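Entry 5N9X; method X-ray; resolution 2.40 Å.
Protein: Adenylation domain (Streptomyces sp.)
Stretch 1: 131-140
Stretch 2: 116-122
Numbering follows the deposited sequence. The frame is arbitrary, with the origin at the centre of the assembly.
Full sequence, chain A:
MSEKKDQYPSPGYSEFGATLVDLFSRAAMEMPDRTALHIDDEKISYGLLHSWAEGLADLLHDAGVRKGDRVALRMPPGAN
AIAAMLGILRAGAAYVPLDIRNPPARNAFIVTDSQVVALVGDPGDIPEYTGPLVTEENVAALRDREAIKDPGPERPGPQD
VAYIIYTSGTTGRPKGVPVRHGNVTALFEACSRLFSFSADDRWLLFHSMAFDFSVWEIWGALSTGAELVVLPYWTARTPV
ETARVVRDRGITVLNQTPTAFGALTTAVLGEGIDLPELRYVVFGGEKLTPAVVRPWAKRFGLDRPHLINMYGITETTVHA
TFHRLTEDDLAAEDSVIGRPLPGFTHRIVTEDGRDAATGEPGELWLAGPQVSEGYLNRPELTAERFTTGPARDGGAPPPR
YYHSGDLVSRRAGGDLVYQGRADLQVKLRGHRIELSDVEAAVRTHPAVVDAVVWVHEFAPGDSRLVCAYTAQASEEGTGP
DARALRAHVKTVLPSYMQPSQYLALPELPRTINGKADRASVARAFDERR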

# COMPACT_ATOMS: atom_id res chain seq x y z
N GLY A 131 -4.71 26.48 12.70
CA GLY A 131 -4.06 25.58 13.65
C GLY A 131 -2.57 25.86 13.64
O GLY A 131 -2.05 26.44 12.68
N PRO A 132 -1.85 25.44 14.69
CA PRO A 132 -0.43 25.79 14.78
C PRO A 132 0.47 25.03 13.81
O PRO A 132 0.19 23.88 13.48
CB PRO A 132 -0.06 25.44 16.23
CG PRO A 132 -1.19 24.62 16.78
CD PRO A 132 -2.28 24.52 15.76
N LEU A 133 1.54 25.69 13.36
CA LEU A 133 2.50 25.05 12.47
C LEU A 133 3.85 24.76 13.11
O LEU A 133 4.37 25.56 13.88
CB LEU A 133 2.76 25.90 11.23
CG LEU A 133 2.88 25.03 9.98
CD1 LEU A 133 1.51 24.57 9.49
CD2 LEU A 133 3.65 25.73 8.88
N VAL A 134 4.39 23.60 12.78
CA VAL A 134 5.81 23.35 12.92
C VAL A 134 6.32 23.30 11.49
O VAL A 134 5.84 22.50 10.69
CB VAL A 134 6.10 22.04 13.65
CG1 VAL A 134 7.58 21.94 14.01
CG2 VAL A 134 5.23 21.95 14.88
N THR A 135 7.26 24.17 11.14
CA THR A 135 7.73 24.25 9.76
C THR A 135 8.84 23.25 9.53
O THR A 135 9.32 22.64 10.48
CB THR A 135 8.23 25.66 9.41
OG1 THR A 135 9.36 25.97 10.24
CG2 THR A 135 7.14 26.68 9.64
N GLU A 136 9.24 23.07 8.28
CA GLU A 136 10.33 22.15 8.01
C GLU A 136 11.61 22.71 8.61
O GLU A 136 12.42 21.96 9.16
CB GLU A 136 10.50 21.91 6.50
CG GLU A 136 11.22 20.59 6.20
CD GLU A 136 11.37 20.31 4.72
OE1 GLU A 136 10.59 20.86 3.91
OE2 GLU A 136 12.28 19.53 4.38
N GLU A 137 11.78 24.03 8.51
CA GLU A 137 12.96 24.68 9.05
C GLU A 137 12.95 24.51 10.56
O GLU A 137 13.99 24.24 11.17
CB GLU A 137 13.01 26.17 8.68
CG GLU A 137 13.99 26.98 9.52
CD GLU A 137 14.13 28.43 9.07
OE1 GLU A 137 13.11 29.03 8.66
OE2 GLU A 137 15.26 28.96 9.15
N ASN A 138 11.77 24.64 11.15
CA ASN A 138 11.62 24.36 12.57
C ASN A 138 12.13 22.96 12.93
O ASN A 138 12.88 22.82 13.88
CB ASN A 138 10.17 24.51 13.01
CG ASN A 138 9.77 25.96 13.25
OD1 ASN A 138 8.59 26.31 13.13
ND2 ASN A 138 10.74 26.81 13.59
N VAL A 139 11.74 21.95 12.15
CA VAL A 139 12.14 20.56 12.40
C VAL A 139 13.64 20.34 12.20
O VAL A 139 14.28 19.68 13.03
CB VAL A 139 11.34 19.57 11.49
CG1 VAL A 139 12.01 18.20 11.42
CG2 VAL A 139 9.90 19.44 11.99
N ALA A 140 14.20 20.91 11.13
CA ALA A 140 15.64 20.85 10.86
C ALA A 140 16.49 21.45 11.98
O ALA A 140 17.65 21.07 12.17
CB ALA A 140 15.96 21.57 9.54
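Stretch 2, residues 116-122: VVALVGD

Stretch 2 lies beside stretch 1 as a parallel β-strand, the two chains running the same way with a constant register offset: Ala-118 faces Pro-132, Leu-119 faces Leu-133, Val-120 faces Val-134 and Gly-121 faces Thr-135, with CA to CA distances of 5.1, 5.3, 4.7 and 4.6 Å. The pairing buries 434 Å², both sides summed, and three backbone hydrogen bonds fix its register.

Val-116 stays clear of stretch 1. Val-117 makes its approach through the backbone: its side chain points away, while its O lies 3.0 Å from Pro-132 CD. The phi/psi of Val-117, -76/-12°, is not extended; from Ala-118 onward the chain opens out at -167/168°. The small Ala-118 packs its CB 4.2 Å from Pro-132 CG, and its CA comes within 3.6 Å of Pro-132 O in a CA-H...O contact.

Leu-119, at -130/140°, is the residue that locks the ladder. Its N donates to Pro-132 O at 3.1 Å, and its O accepts from Val-134 N at 3.0 Å and a nearly straight 175°. One residue thus grips the neighbours before and after its partner, Leu-133, the typical parallel pattern. Its side chain shares a sheet face with that of Leu-133, and Leu-119 CD2 meets Leu-133 CD1 at 3.8 Å.

Val-120, at -113/130°, turns its side chain to the other face, the one occupied by Val-134. Val-120 CG1 lies 4.1 Å from Val-134 CB and 3.7 Å from Val-139 CG2, so one methyl touches both the partner strand and the helix that follows it. The rule is economical: the strand register places one valine, and the helix brings another down onto it. That helix begins just after Thr-135, whose OG1 caps it by accepting from Asn-138 N at 2.9 Å. Val-120 CA also approaches Val-134 O at 3.4 Å as a CA-H...O contact.

Gly-121 N closes the ladder with a 2.8 Å hydrogen bond to Val-134 O. Its phi/psi of 112/-176° would jam a CB against the carbonyl O of Val-120, so the backbone itself calls for glycine here. Beyond this bond the path carries Gly-121 O to 3.3 Å from Leu-133 CD2, while Glu-136 N stands 4.2 Å from Gly-121 CA.

Asp-122 leaves the pairing. Its CA-to-CB bond points sideways, but the end of the side chain comes nearer, with OD2 3.8 Å from Leu-133 CD2; the residue is poorly ordered, so this last contact deserves little weight as a rule.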

# COMPACT_ATOMS: atom_id res chain seq x y z
N VAL A 116 -7.00 17.51 13.07
CA VAL A 116 -5.67 17.55 13.64
C VAL A 116 -5.47 18.82 14.49
O VAL A 116 -5.94 19.88 14.13
CB VAL A 116 -4.56 17.45 12.56
CG1 VAL A 116 -4.71 16.15 11.79
CG2 VAL A 116 -4.63 18.62 11.62
N VAL A 117 -4.79 18.66 15.63
CA VAL A 117 -4.48 19.77 16.53
C VAL A 117 -3.34 20.64 16.03
O VAL A 117 -3.09 21.70 16.58
CB VAL A 117 -4.09 19.26 17.92
CG1 VAL A 117 -5.08 18.23 18.39
CG2 VAL A 117 -2.69 18.65 17.89
N ALA A 118 -2.63 20.16 15.00
CA ALA A 118 -1.46 20.85 14.46
C ALA A 118 -1.05 20.26 13.12
O ALA A 118 -1.52 19.19 12.76
CB ALA A 118 -0.31 20.77 15.44
N LEU A 119 -0.15 20.95 12.41
CA LEU A 119 0.44 20.39 11.20
C LEU A 119 1.98 20.51 11.23
O LEU A 119 2.52 21.53 11.67
CB LEU A 119 -0.14 21.07 9.96
CG LEU A 119 0.23 20.47 8.60
CD1 LEU A 119 -0.94 20.57 7.63
CD2 LEU A 119 1.46 21.13 7.99
N VAL A 120 2.68 19.48 10.78
CA VAL A 120 4.14 19.56 10.68
C VAL A 120 4.57 19.53 9.23
O VAL A 120 4.17 18.65 8.47
CB VAL A 120 4.83 18.42 11.45
CG1 VAL A 120 6.33 18.63 11.45
CG2 VAL A 120 4.34 18.36 12.87
N GLY A 121 5.42 20.49 8.85
CA GLY A 121 5.83 20.70 7.47
C GLY A 121 5.23 22.02 7.02
O GLY A 121 4.61 22.70 7.83
N ASP A 122 5.40 22.42 5.76
CA ASP A 122 4.65 23.59 5.30
C ASP A 122 3.42 23.19 4.51
O ASP A 122 3.39 22.17 3.87
CB ASP A 122 5.50 24.52 4.44
CG ASP A 122 4.90 25.90 4.34
OD1 ASP A 122 4.45 26.28 3.24
OD2 ASP A 122 4.84 26.58 5.39